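Local structure of synergistic-type venom protein S2C4 (7C28) at residues C3-K7 with K39-T43. The protein probably enhances the toxicity of other venom toxins, as a homodimeric member of the three-finger toxin family. Residues are numbered along the deposited sequence; the frame is centred on the assembly and turned at random.
Sequences CVTDK and KRGCT. With SO4 (sulfate ion), chain D.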
loop_
_atom_site.group_PDB
_atom_site.type_symbol
_atom_site.label_atom_id
_atom_site.label_comp_id
_atom_site.label_asym_id
_atom_site.label_seq_id
_atom_site.Cartn_x
_atom_site.Cartn_y
_atom_site.Cartn_z
ATOM N N CYS A 3 15.640 3.300 8.806
ATOM C CA CYS A 3 14.663 2.865 7.819
ATOM C C CYS A 3 15.367 2.184 6.652
ATOM O O CYS A 3 16.494 2.537 6.294
ATOM C CB CYS A 3 13.836 4.033 7.283
ATOM S SG CYS A 3 12.997 5.012 8.527
ATOM N N VAL A 4 14.684 1.211 6.048
ATOM C CA VAL A 4 15.164 0.636 4.795
ATOM C C VAL A 4 15.063 1.675 3.689
ATOM O O VAL A 4 14.088 2.436 3.617
ATOM C CB VAL A 4 14.359 -0.623 4.440
ATOM C CG1 VAL A 4 14.938 -1.289 3.202
ATOM C CG2 VAL A 4 14.330 -1.579 5.620
ATOM N N THR A 5 16.054 1.693 2.795
ATOM C CA THR A 5 16.093 2.656 1.700
ATOM C C THR A 5 16.062 2.023 0.322
ATOM O O THR A 5 15.583 2.658 -0.621
ATOM C CB THR A 5 17.341 3.543 1.804
ATOM O OG1 THR A 5 18.492 2.722 2.022
ATOM C CG2 THR A 5 17.193 4.523 2.954
ATOM N N ASP A 6 16.585 0.811 0.168
ATOM C CA ASP A 6 16.540 0.116 -1.106
ATOM C C ASP A 6 16.526 -1.378 -0.829
ATOM O O ASP A 6 16.991 -1.834 0.218
ATOM C CB ASP A 6 17.716 0.489 -2.018
ATOM C CG ASP A 6 17.496 0.050 -3.454
ATOM O OD1 ASP A 6 18.476 -0.353 -4.115
ATOM O OD2 ASP A 6 16.338 0.096 -3.922
ATOM N N LYS A 7 15.974 -2.130 -1.777
ATOM C CA LYS A 7 15.834 -3.574 -1.634
ATOM C C LYS A 7 15.852 -4.186 -3.024
ATOM O O LYS A 7 15.000 -3.852 -3.853
ATOM C CB LYS A 7 14.542 -3.923 -0.899
ATOM C CG LYS A 7 14.232 -5.396 -0.841
ATOM C CD LYS A 7 13.055 -5.652 0.082
ATOM C CE LYS A 7 12.591 -7.095 0.003
ATOM N NZ LYS A 7 11.429 -7.346 0.900
ATOM N N LYS A 39 9.104 1.969 -3.127
ATOM C CA LYS A 39 10.108 2.905 -2.644
ATOM C C LYS A 39 10.089 2.928 -1.122
ATOM O O LYS A 39 9.024 2.893 -0.502
ATOM C CB LYS A 39 9.857 4.311 -3.194
ATOM C CG LYS A 39 9.744 4.392 -4.714
ATOM C CD LYS A 39 11.085 4.162 -5.394
ATOM C CE LYS A 39 10.947 4.125 -6.913
ATOM N NZ LYS A 39 10.713 5.478 -7.504
ATOM N N ARG A 40 11.276 2.985 -0.525
ATOM C CA ARG A 40 11.424 2.945 0.923
ATOM C C ARG A 40 12.446 3.984 1.365
ATOM O O ARG A 40 13.430 4.236 0.667
ATOM C CB ARG A 40 11.852 1.545 1.396
ATOM C CG ARG A 40 10.947 0.406 0.936
ATOM C CD ARG A 40 11.638 -0.933 1.105
ATOM N NE ARG A 40 10.702 -2.049 1.254
ATOM C CZ ARG A 40 10.392 -2.902 0.279
ATOM N NH1 ARG A 40 10.936 -2.765 -0.922
ATOM N NH2 ARG A 40 9.537 -3.895 0.500
ATOM N N GLY A 41 12.203 4.597 2.521
ATOM C CA GLY A 41 13.161 5.522 3.080
ATOM C C GLY A 41 12.584 6.259 4.279
ATOM O O GLY A 41 11.503 5.928 4.776
ATOM N N CYS A 42 13.350 7.248 4.738
ATOM C CA CYS A 42 12.951 8.155 5.807
ATOM C C CYS A 42 12.060 9.277 5.274
ATOM O O CYS A 42 12.103 9.638 4.094
ATOM C CB CYS A 42 14.180 8.771 6.487
ATOM S SG CYS A 42 15.343 7.588 7.193
ATOM N N THR A 43 11.280 9.863 6.179
ATOM C CA THR A 43 10.481 11.033 5.843
ATOM C C THR A 43 9.991 11.683 7.129
ATOM O O THR A 43 9.965 11.059 8.194
ATOM C CB THR A 43 9.295 10.677 4.939
ATOM O OG1 THR A 43 8.631 11.880 4.532
ATOM C CG2 THR A 43 8.314 9.767 5.663
HETATM S S SO4 D . 9.599 -5.872 -2.709
HETATM O O1 SO4 D . 10.211 -4.579 -3.008
HETATM O O2 SO4 D . 8.453 -6.095 -3.589
HETATM O O3 SO4 D . 9.157 -5.862 -1.320
HETATM O O4 SO4 D . 10.574 -6.935 -2.922
HETATM O O HOH W 1 13.991 2.193 -2.426
#
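Thr5 and Gly41 have the closest CA atoms across two roughly antiparallel strand segments, 3-7 and 39-43, whose axes come within 4.4 Å at an angle of 150°. They do not pair as one sheet: Val4 O lies 3.1 Å from Gly41 N, but the angle is too poor for a hydrogen bond. Instead, Thr5 CA offers its hydrogen to Arg40 O at 3.3 Å, and Gly41 CA makes a more bent contact of this kind with Val4 O. The segments bring the first finger of the three-finger fold, strands 2-8 and 11-16, against an outer strand of the central three-stranded sheet, beside the disulfide core. There Cys3 SG and Cys42 SG pack 3.7 Å apart without being bonded, since Cys3 is joined to Cys24 and Cys42 to Cys17. Arg40 CB rests against Val4 O, and its chain, extended from CG to NE, runs alongside Val4, with Arg40 CD 3.9 Å from Val4 CG1. Lys7 CD sits over one guanidinium face near the rim, while a sulfate ion, probably from the crystallisation liquor, occupies the edge and takes two nearly straight hydrogen bonds, Arg40 NH1 to sulfate O1 (2.9 Å) and Arg40 NH2 to sulfate O3 (2.7 Å). Lys7 NZ also approaches this anion, which probably offsets the like charges. Tyr36 OH and the backbone N of Lys34, both of the second subunit, also hydrogen-bond this sulfate.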